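Local atomic coordinates of regulator of Ty1 transposition protein 107 (Saccharomyces cerevisiae, PDB entry 3T7K), a protein that binds phosphorylated histone H2A through its C-terminal tandem BRCT repeats, an interaction that serves DNA damage repair. Residues Tyr21-Val26 with Leu46-Phe51; Cys62-Lys67 with Pro89-Asp94; Phe74-Ser79 with Gly158-Ala163; Phe80-Phe85 with Lys128-Thr133. All blocks are in the same frame, centred on the assembly; numbering follows the deposited sequence.

Contact 1: Tyr21-Val26 with Leu46-Phe51; sequences YDLKAV and LGIKIF
Leu23, Ala25, Ile48 and Ile50 meet in the parallel strand pair of a beta-alpha-beta unit, in which helix 37-45 carries the chain from strand 23-27 to strand 48-50. The short strand axes approach to 4.8 Å, and their directions differ by 25°. Register is set by backbone bonds in which one strand's residue reaches both ways: Leu23 N donates to Gly47 O at 2.7 Å, while Lys49 N donates to Leu23 O at 2.9 Å. Ala25 repeats the pattern, its N binding Lys49 O at 2.9 Å with a nearly straight N-H...O angle of 173°. Ala25 O accepts Phe51 N at 2.9 Å and also has the C-H of Ile50 CA nearby, as well as the Phe51 ring edge, whose CD2 lies in plane, 3.5 Å from Ala25 O. Phe51 CG lies beside the backbone N (chi1 -55°), and the ring beyond it comes nearer to strand 23-27, CE2 lying 3.8 Å from Lys24 CB. Before the strand, Tyr21 runs side by side with Ile48, CB to CG1 3.8 Å. Gly47, at positive phi, is the C-prime residue of the Schellman motif that ends helix 37-45. On the face bearing Leu23, Ala25 and Ile48, Ile48 packs on Phe91 and Leu95 of helix 90-99; strand 62-64 lies alongside strand 23-27, where Ala25 touches Cys62 and Phe64.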
# COMPACT_ATOMS: atom_id res chain seq x y z
N TYR C 21 12.79 -4.59 14.67
CA TYR C 21 12.68 -5.70 13.72
C TYR C 21 11.67 -5.43 12.61
O TYR C 21 11.75 -6.03 11.54
CB TYR C 21 12.33 -7.00 14.45
CG TYR C 21 13.46 -7.53 15.28
CD1 TYR C 21 14.49 -8.25 14.71
CD2 TYR C 21 13.50 -7.29 16.64
CE1 TYR C 21 15.54 -8.73 15.48
CE2 TYR C 21 14.53 -7.76 17.42
CZ TYR C 21 15.54 -8.47 16.84
OH TYR C 21 16.56 -8.95 17.63
N ASP C 22 10.73 -4.53 12.87
CA ASP C 22 9.74 -4.15 11.86
C ASP C 22 8.97 -5.35 11.28
O ASP C 22 8.87 -5.52 10.06
CB ASP C 22 10.39 -3.33 10.74
CG ASP C 22 9.37 -2.82 9.76
OD1 ASP C 22 8.17 -2.95 10.09
OD2 ASP C 22 9.70 -2.35 8.64
N LEU C 23 8.39 -6.17 12.15
CA LEU C 23 7.65 -7.35 11.73
C LEU C 23 6.17 -7.14 11.98
O LEU C 23 5.76 -6.73 13.06
CB LEU C 23 8.13 -8.60 12.49
CG LEU C 23 9.61 -8.91 12.34
CD1 LEU C 23 9.96 -10.15 13.09
CD2 LEU C 23 9.99 -9.06 10.86
N LYS C 24 5.36 -7.41 10.96
CA LYS C 24 3.92 -7.50 11.13
C LYS C 24 3.58 -8.95 10.76
O LYS C 24 3.49 -9.28 9.59
CB LYS C 24 3.19 -6.49 10.23
CG LYS C 24 3.44 -5.02 10.61
CD LYS C 24 3.22 -4.10 9.42
CE LYS C 24 4.23 -4.36 8.29
NZ LYS C 24 3.86 -3.72 6.97
N ALA C 25 3.41 -9.80 11.77
CA ALA C 25 3.33 -11.24 11.55
C ALA C 25 1.97 -11.85 11.92
O ALA C 25 1.14 -11.24 12.61
CB ALA C 25 4.43 -11.94 12.31
N VAL C 26 1.75 -13.08 11.44
CA VAL C 26 0.79 -13.96 12.05
C VAL C 26 1.59 -15.21 12.37
O VAL C 26 2.62 -15.43 11.75
CB VAL C 26 -0.43 -14.26 11.13
CG1 VAL C 26 -1.15 -12.96 10.79
CG2 VAL C 26 0.02 -14.97 9.86
N LEU C 46 9.92 -3.63 20.31
CA LEU C 46 10.98 -4.03 19.39
C LEU C 46 10.49 -4.05 17.95
O LEU C 46 11.15 -4.61 17.08
CB LEU C 46 11.54 -5.40 19.78
CG LEU C 46 12.16 -5.50 21.18
CD1 LEU C 46 12.49 -6.95 21.54
CD2 LEU C 46 13.40 -4.68 21.27
N GLY C 47 9.35 -3.42 17.69
CA GLY C 47 8.82 -3.36 16.34
C GLY C 47 8.36 -4.71 15.80
O GLY C 47 8.47 -4.96 14.60
N ILE C 48 7.88 -5.57 16.68
CA ILE C 48 7.25 -6.81 16.29
C ILE C 48 5.79 -6.80 16.77
O ILE C 48 5.52 -6.69 17.99
CB ILE C 48 7.94 -8.02 16.94
CG1 ILE C 48 9.42 -8.05 16.59
CG2 ILE C 48 7.26 -9.30 16.51
CD1 ILE C 48 10.18 -9.12 17.34
N LYS C 49 4.86 -6.91 15.82
CA LYS C 49 3.42 -6.95 16.09
C LYS C 49 2.87 -8.23 15.51
O LYS C 49 3.16 -8.57 14.35
CB LYS C 49 2.72 -5.75 15.44
CG LYS C 49 3.41 -4.44 15.69
CD LYS C 49 2.47 -3.24 15.60
CE LYS C 49 2.21 -2.81 14.17
NZ LYS C 49 1.59 -1.45 14.14
N ILE C 50 2.08 -8.95 16.31
CA ILE C 50 1.50 -10.22 15.90
C ILE C 50 -0.02 -10.15 15.89
O ILE C 50 -0.65 -9.95 16.94
CB ILE C 50 1.96 -11.35 16.84
CG1 ILE C 50 3.49 -11.33 16.93
CG2 ILE C 50 1.47 -12.68 16.35
CD1 ILE C 50 4.09 -12.61 17.47
N PHE C 51 -0.61 -10.29 14.70
CA PHE C 51 -2.06 -10.21 14.54
C PHE C 51 -2.68 -11.58 14.67
O PHE C 51 -2.03 -12.61 14.44
CB PHE C 51 -2.40 -9.59 13.18
CG PHE C 51 -1.77 -8.26 12.97
CD1 PHE C 51 -2.52 -7.10 13.03
CD2 PHE C 51 -0.40 -8.15 12.74
CE1 PHE C 51 -1.92 -5.86 12.84
CE2 PHE C 51 0.20 -6.92 12.55
CZ PHE C 51 -0.56 -5.78 12.60

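Contact 2: Cys62-Lys67 with Pro89-Asp94; sequences CIFAPK and PEFIID
Phe64 and Pro89 bring the two backbones nearest, 5.5 Å between their CA atoms, where the end of strand 62-64 passes the N-terminal part of helix 90-99. No hydrogen bond joins the segments; the contact is carried by the Phe64 ring and by CD of Pro89. Ile92 comes over one face of that ring, the two side chains crossing at about a right angle. Its CG1 lies 3.9 Å from the ring centroid and 24° off the normal, a CH-pi contact displaced toward the rim, with CE1 the nearest ring carbon at 3.6 Å from CG1. A chi2 of -75° brings Ile92 CD1 round to the same rim, 3.6 Å from Phe64 CZ. The opposite face of the ring is met by Cys62 SG, 3.9 Å above the plane. Phe91 comes instead at the edge of the Phe64 ring, its CD2 3.7 Å from Phe64 CE1; the two side chains cross obliquely and are not stacked. Beyond the strand, Pro89 CD sits 3.5 Å from Ala65 O and 4.3 Å from Pro66 CD. Phe91 also makes an edge-to-face pair with Tyr21, which continues the apolar layer between helix 90-99 and the sheet of this BRCT repeat. The chemistry is thus dispersion, with a CH-pi component: the Phe64 ring has Cys62 SG on one face and Ile92 on the other, so its position rests on close apolar fit and not on directed bonds, and Pro89, lacking an N-H, meets the Ala65 carbonyl through carbon alone.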
# COMPACT_ATOMS: atom_id res chain seq x y z
N CYS C 62 5.31 -10.94 7.50
CA CYS C 62 6.03 -12.01 8.16
C CYS C 62 5.11 -13.15 8.58
O CYS C 62 3.94 -12.95 8.88
CB CYS C 62 6.73 -11.43 9.40
SG CYS C 62 7.67 -12.62 10.38
N ILE C 63 5.66 -14.35 8.61
CA ILE C 63 4.93 -15.49 9.14
C ILE C 63 5.85 -16.29 10.03
O ILE C 63 6.98 -16.56 9.66
CB ILE C 63 4.37 -16.40 8.02
CG1 ILE C 63 3.78 -17.67 8.63
CG2 ILE C 63 5.45 -16.78 7.03
CD1 ILE C 63 2.29 -17.78 8.44
N PHE C 64 5.36 -16.64 11.21
CA PHE C 64 6.07 -17.55 12.10
C PHE C 64 5.44 -18.93 11.99
O PHE C 64 4.24 -19.08 12.17
CB PHE C 64 5.99 -17.07 13.55
CG PHE C 64 6.75 -15.79 13.80
CD1 PHE C 64 8.13 -15.80 13.94
CD2 PHE C 64 6.08 -14.58 13.90
CE1 PHE C 64 8.83 -14.62 14.17
CE2 PHE C 64 6.78 -13.40 14.12
CZ PHE C 64 8.15 -13.42 14.25
N ALA C 65 6.26 -19.94 11.71
CA ALA C 65 5.79 -21.31 11.59
C ALA C 65 6.98 -22.23 11.77
O ALA C 65 8.08 -21.91 11.34
CB ALA C 65 5.13 -21.55 10.22
N PRO C 66 6.76 -23.38 12.40
CA PRO C 66 7.80 -24.40 12.59
C PRO C 66 8.27 -25.00 11.28
O PRO C 66 9.43 -25.42 11.19
CB PRO C 66 7.10 -25.46 13.46
CG PRO C 66 5.64 -25.19 13.30
CD PRO C 66 5.52 -23.71 13.11
N LYS C 67 7.41 -25.02 10.26
CA LYS C 67 7.76 -25.58 8.95
C LYS C 67 6.72 -25.18 7.91
O LYS C 67 5.67 -24.65 8.25
CB LYS C 67 7.86 -27.11 9.01
CG LYS C 67 6.56 -27.79 9.47
CD LYS C 67 6.67 -29.31 9.51
CE LYS C 67 6.74 -29.91 8.11
NZ LYS C 67 6.48 -31.38 8.12
N PRO C 89 9.50 -20.22 14.96
CA PRO C 89 9.11 -19.61 16.23
C PRO C 89 10.31 -19.42 17.16
O PRO C 89 10.27 -18.58 18.04
CB PRO C 89 8.11 -20.63 16.81
CG PRO C 89 8.45 -21.92 16.13
CD PRO C 89 8.87 -21.53 14.75
N GLU C 90 11.36 -20.21 16.96
CA GLU C 90 12.58 -20.09 17.75
C GLU C 90 13.12 -18.64 17.78
O GLU C 90 13.81 -18.24 18.73
CB GLU C 90 13.65 -21.04 17.20
CG GLU C 90 13.53 -22.49 17.66
CD GLU C 90 12.47 -23.30 16.90
OE1 GLU C 90 11.61 -22.71 16.21
OE2 GLU C 90 12.50 -24.55 17.02
N PHE C 91 12.81 -17.86 16.75
CA PHE C 91 13.19 -16.45 16.73
C PHE C 91 12.63 -15.72 17.94
O PHE C 91 13.37 -15.14 18.73
CB PHE C 91 12.72 -15.76 15.46
CG PHE C 91 12.91 -14.26 15.49
CD1 PHE C 91 14.13 -13.69 15.16
CD2 PHE C 91 11.86 -13.43 15.84
CE1 PHE C 91 14.30 -12.31 15.20
CE2 PHE C 91 12.02 -12.05 15.89
CZ PHE C 91 13.25 -11.49 15.57
N ILE C 92 11.31 -15.74 18.05
CA ILE C 92 10.62 -15.09 19.17
C ILE C 92 11.06 -15.71 20.50
O ILE C 92 11.19 -15.02 21.52
CB ILE C 92 9.10 -15.23 19.03
CG1 ILE C 92 8.62 -14.56 17.75
CG2 ILE C 92 8.40 -14.62 20.22
CD1 ILE C 92 8.61 -13.06 17.83
N ILE C 93 11.31 -17.01 20.48
CA ILE C 93 11.70 -17.70 21.70
C ILE C 93 13.08 -17.20 22.14
O ILE C 93 13.25 -16.73 23.26
CB ILE C 93 11.67 -19.24 21.54
CG1 ILE C 93 10.22 -19.73 21.41
CG2 ILE C 93 12.32 -19.92 22.73
CD1 ILE C 93 10.12 -21.23 21.22
N ASP C 94 14.06 -17.31 21.26
CA ASP C 94 15.41 -16.84 21.56
C ASP C 94 15.42 -15.37 21.95
O ASP C 94 16.17 -14.96 22.84
CB ASP C 94 16.34 -17.06 20.37
CG ASP C 94 16.61 -18.52 20.13
OD1 ASP C 94 16.19 -19.33 20.98
OD2 ASP C 94 17.25 -18.85 19.10

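Contact 3: Phe74-Ser79 with Gly158-Ala163; sequences FLKSLS and GSVLKA
Lys76 NZ has two partners: it donates to Ser159 OG at 2.9 Å across the contact and forms a salt bridge with Glu72 one turn back along its own helix. The lysine reaches there because its chain is extended beyond CG, with chi2, chi3 and chi4 all near 180°, and so passes from Ala163 to Ser159. Its CG rests 3.9 Å from Ala163 CB, and CE passes 3.2 Å from Ser159 OG. Ser159 meets the ammonium group with OG anti to its backbone N (chi1 -174°). On the apolar side, Leu75 CB stands 4.1 Å from Val160 CG1. Just past helix 72-77, Ser79 CB comes to 3.3 Å from Ala163 O, while Ser79 OG is turned back to Lys76 O at 2.8 Å. That oxygen also receives Ser79 N, so two donors from Ser79 hold the turn that follows the helix, while Ser79 CB packs against Ala163 O. An alanine at Lys76 would probably leave Glu72 without its mate, Ser159 OG without its donor, and a gap beside Ala163 CB. Helix 229-237 completes the packing, its Phe237 touching Leu75 and its Ile236 touching Val160. A helix of one repeat set against two of the next is the interface characteristic of tandem BRCT domains, and Leu75 also packs on an apolar side chain of the bound peptide.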
# COMPACT_ATOMS: atom_id res chain seq x y z
N PHE C 74 -0.58 -20.07 6.55
CA PHE C 74 0.62 -20.27 5.77
C PHE C 74 0.39 -20.00 4.28
O PHE C 74 1.16 -19.30 3.66
CB PHE C 74 1.22 -21.66 5.96
CG PHE C 74 2.68 -21.71 5.62
CD1 PHE C 74 3.63 -21.45 6.60
CD2 PHE C 74 3.09 -21.93 4.32
CE1 PHE C 74 4.98 -21.46 6.29
CE2 PHE C 74 4.45 -21.95 4.01
CZ PHE C 74 5.39 -21.70 5.00
N LEU C 75 -0.68 -20.57 3.71
CA LEU C 75 -0.91 -20.41 2.28
C LEU C 75 -1.16 -18.95 1.94
O LEU C 75 -0.71 -18.46 0.90
CB LEU C 75 -2.11 -21.26 1.84
CG LEU C 75 -1.89 -22.77 1.98
CD1 LEU C 75 -3.21 -23.52 1.74
CD2 LEU C 75 -0.82 -23.23 1.03
N LYS C 76 -1.87 -18.26 2.83
CA LYS C 76 -2.16 -16.85 2.60
C LYS C 76 -0.91 -15.99 2.76
O LYS C 76 -0.77 -14.97 2.09
CB LYS C 76 -3.25 -16.34 3.53
CG LYS C 76 -4.67 -16.52 3.01
CD LYS C 76 -5.67 -16.12 4.10
CE LYS C 76 -7.11 -16.19 3.61
NZ LYS C 76 -8.05 -15.79 4.69
N SER C 77 -0.02 -16.40 3.66
CA SER C 77 1.19 -15.60 3.87
C SER C 77 1.93 -15.49 2.54
O SER C 77 2.69 -14.54 2.32
CB SER C 77 2.08 -16.23 4.93
OG SER C 77 2.87 -17.26 4.38
N LEU C 78 1.71 -16.45 1.64
CA LEU C 78 2.38 -16.41 0.34
C LEU C 78 1.77 -15.41 -0.63
O LEU C 78 2.24 -15.25 -1.75
CB LEU C 78 2.48 -17.81 -0.28
CG LEU C 78 3.56 -18.63 0.44
CD1 LEU C 78 3.41 -20.12 0.20
CD2 LEU C 78 4.96 -18.15 0.02
N SER C 79 0.72 -14.71 -0.18
CA SER C 79 0.24 -13.56 -0.93
C SER C 79 0.40 -12.25 -0.16
O SER C 79 -0.33 -11.29 -0.40
CB SER C 79 -1.23 -13.71 -1.30
OG SER C 79 -2.00 -13.81 -0.12
N GLY C 158 -12.02 -21.07 -0.50
CA GLY C 158 -12.37 -19.92 -1.30
C GLY C 158 -11.54 -18.70 -0.94
O GLY C 158 -11.08 -17.97 -1.82
N SER C 159 -11.34 -18.49 0.36
CA SER C 159 -10.65 -17.31 0.85
C SER C 159 -9.18 -17.37 0.45
O SER C 159 -8.63 -16.37 -0.01
CB SER C 159 -10.80 -17.20 2.37
OG SER C 159 -10.25 -15.97 2.83
N VAL C 160 -8.57 -18.54 0.59
CA VAL C 160 -7.20 -18.77 0.14
C VAL C 160 -7.01 -18.50 -1.36
O VAL C 160 -6.09 -17.79 -1.78
CB VAL C 160 -6.75 -20.21 0.44
CG1 VAL C 160 -5.48 -20.54 -0.30
CG2 VAL C 160 -6.58 -20.42 1.94
N LEU C 161 -7.91 -19.04 -2.17
CA LEU C 161 -7.81 -18.89 -3.62
C LEU C 161 -8.00 -17.45 -4.05
O LEU C 161 -7.39 -16.99 -5.01
CB LEU C 161 -8.85 -19.77 -4.33
CG LEU C 161 -8.68 -21.29 -4.23
CD1 LEU C 161 -9.83 -22.05 -4.93
CD2 LEU C 161 -7.35 -21.71 -4.83
N LYS C 162 -8.88 -16.73 -3.38
CA LYS C 162 -9.11 -15.35 -3.75
C LYS C 162 -7.90 -14.53 -3.30
O LYS C 162 -7.53 -13.55 -3.96
CB LYS C 162 -10.41 -14.83 -3.13
CG LYS C 162 -11.65 -15.35 -3.82
CD LYS C 162 -12.93 -14.88 -3.13
CE LYS C 162 -13.24 -15.73 -1.90
NZ LYS C 162 -14.52 -15.32 -1.24
N ALA C 163 -7.27 -14.93 -2.20
CA ALA C 163 -6.07 -14.22 -1.76
C ALA C 163 -5.01 -14.33 -2.83
O ALA C 163 -4.11 -13.49 -2.90
CB ALA C 163 -5.55 -14.77 -0.42

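Contact 4: Phe80-Phe85 with Lys128-Thr133; sequences FEPLKF and KTKLPT
Thr129 packs tightly against Leu83 and Pro82, where the loop leading into strand 85-87 of a BRCT sheet meets a type I beta turn, Lys128 to Leu131. The tight side centres on the threonine hydroxyl: Leu83 N donates to Thr129 OG1 at 2.9 Å, with an N-H...O angle of 144°, and OG1 in turn bonds the carbonyl oxygen of Ile126. With chi1 at 65°, OG1 sits between the backbone N and the carbonyl carbon, and CG2 is left to lie 3.9 Å from Leu83 CB. Pro82, preceded by a cis peptide bond, has its CB directed toward the turn, 3.5 Å from Thr129 OG1. A valine in place of Thr129 would probably leave Leu83 N and Ile126 O without their hydroxyl partner. The outer side is looser. Glu81 points away from the turn, its carboxylate paired with Lys134 and Lys59. Lys130 lends only the base of its chain to the contact; beyond CG the chain leads away, and it packs on Phe114 of the second subunit. The tight part ends where Pro82 CB meets Lys130 CG at 3.5 Å.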
# COMPACT_ATOMS: atom_id res chain seq x y z
N PHE C 80 1.35 -12.20 0.77
CA PHE C 80 1.66 -10.93 1.40
C PHE C 80 2.33 -10.02 0.36
O PHE C 80 2.86 -10.49 -0.65
CB PHE C 80 2.56 -11.13 2.63
CG PHE C 80 1.84 -11.72 3.81
CD1 PHE C 80 0.49 -11.99 3.76
CD2 PHE C 80 2.52 -12.00 4.98
CE1 PHE C 80 -0.17 -12.54 4.85
CE2 PHE C 80 1.89 -12.55 6.07
CZ PHE C 80 0.52 -12.82 6.01
N GLU C 81 2.31 -8.71 0.61
CA GLU C 81 2.72 -7.73 -0.39
C GLU C 81 3.78 -6.73 0.10
O GLU C 81 3.49 -5.55 0.32
CB GLU C 81 1.48 -6.99 -0.88
CG GLU C 81 0.44 -7.92 -1.52
CD GLU C 81 -0.88 -7.22 -1.81
OE1 GLU C 81 -0.94 -5.98 -1.69
OE2 GLU C 81 -1.86 -7.92 -2.16
N PRO C 82 5.03 -7.20 0.26
CA PRO C 82 5.43 -8.58 0.01
C PRO C 82 5.56 -9.36 1.30
O PRO C 82 5.47 -8.79 2.40
CB PRO C 82 6.81 -8.41 -0.60
CG PRO C 82 7.38 -7.23 0.19
CD PRO C 82 6.20 -6.33 0.50
N LEU C 83 5.81 -10.66 1.18
CA LEU C 83 6.26 -11.45 2.32
C LEU C 83 7.74 -11.18 2.43
O LEU C 83 8.45 -11.28 1.44
CB LEU C 83 6.03 -12.94 2.10
CG LEU C 83 6.60 -13.85 3.20
CD1 LEU C 83 5.84 -13.69 4.52
CD2 LEU C 83 6.57 -15.30 2.75
N LYS C 84 8.21 -10.82 3.61
CA LYS C 84 9.61 -10.47 3.78
C LYS C 84 10.34 -11.51 4.59
O LYS C 84 11.52 -11.76 4.38
CB LYS C 84 9.73 -9.10 4.45
CG LYS C 84 9.30 -7.96 3.54
CD LYS C 84 9.43 -6.60 4.19
CE LYS C 84 8.96 -5.52 3.22
NZ LYS C 84 8.95 -4.15 3.82
N PHE C 85 9.64 -12.10 5.54
CA PHE C 85 10.26 -13.05 6.43
C PHE C 85 9.34 -14.22 6.69
O PHE C 85 8.15 -14.06 6.89
CB PHE C 85 10.62 -12.38 7.75
CG PHE C 85 11.63 -11.26 7.62
CD1 PHE C 85 12.98 -11.54 7.52
CD2 PHE C 85 11.22 -9.94 7.63
CE1 PHE C 85 13.91 -10.51 7.42
CE2 PHE C 85 12.14 -8.91 7.53
CZ PHE C 85 13.48 -9.19 7.43
N LYS C 128 9.05 -13.81 -5.17
CA LYS C 128 7.88 -13.81 -6.03
C LYS C 128 6.68 -13.08 -5.44
O LYS C 128 5.77 -12.69 -6.17
CB LYS C 128 7.48 -15.25 -6.38
CG LYS C 128 8.50 -15.99 -7.21
CD LYS C 128 8.30 -17.50 -7.05
CE LYS C 128 8.07 -18.20 -8.37
NZ LYS C 128 9.33 -18.31 -9.15
N THR C 129 6.64 -12.92 -4.12
CA THR C 129 5.56 -12.14 -3.50
C THR C 129 5.63 -10.63 -3.81
O THR C 129 4.68 -9.89 -3.54
CB THR C 129 5.47 -12.36 -1.98
OG1 THR C 129 6.65 -11.86 -1.32
CG2 THR C 129 5.31 -13.83 -1.68
N LYS C 130 6.74 -10.19 -4.40
CA LYS C 130 6.88 -8.80 -4.82
C LYS C 130 6.31 -8.61 -6.22
O LYS C 130 6.00 -7.49 -6.63
CB LYS C 130 8.36 -8.37 -4.78
CG LYS C 130 8.96 -8.34 -3.39
CD LYS C 130 10.41 -7.80 -3.39
CE LYS C 130 11.38 -8.87 -3.86
NZ LYS C 130 12.79 -8.39 -4.03
N LEU C 131 6.15 -9.70 -6.96
CA LEU C 131 5.57 -9.60 -8.29
C LEU C 131 4.27 -8.82 -8.21
O LEU C 131 3.55 -8.90 -7.22
CB LEU C 131 5.34 -10.97 -8.89
CG LEU C 131 6.64 -11.72 -9.19
CD1 LEU C 131 6.35 -13.18 -9.55
CD2 LEU C 131 7.41 -11.01 -10.31
N PRO C 132 3.99 -8.05 -9.25
CA PRO C 132 2.80 -7.19 -9.33
C PRO C 132 1.53 -7.99 -9.66
O PRO C 132 0.47 -7.40 -9.82
CB PRO C 132 3.14 -6.25 -10.49
CG PRO C 132 4.06 -7.04 -11.33
CD PRO C 132 4.90 -7.82 -10.39
N THR C 133 1.66 -9.32 -9.73
CA THR C 133 0.51 -10.18 -9.99
C THR C 133 0.43 -11.26 -8.93
O THR C 133 1.41 -11.52 -8.22
CB THR C 133 0.63 -10.86 -11.37
OG1 THR C 133 1.85 -11.61 -11.43
CG2 THR C 133 0.63 -9.82 -12.47

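From the N terminus, contact 1 comes first and closes the loop through helix 37-45 before contact 2 opens. Strand 23-27 borders strand 62-64, with a probable bond from Phe64 N to Val26 O at 3.0 Å, so contacts 1 and 2 share one sheet. Contact 2 then crosses contacts 3 and 4: helix 72-77 and loop 80-85 lie between its two segments, while their partners, 158-163 and 128-133, come after helix 90-99. Contact 4 is nested inside the long loop that contact 3 closes. Contact 1 pairs two strands and contact 2 ties the sheet to helix 90-99 within the first repeat, contact 3 joins the two repeats, and contact 4 fastens the turn at 128-131 to the first.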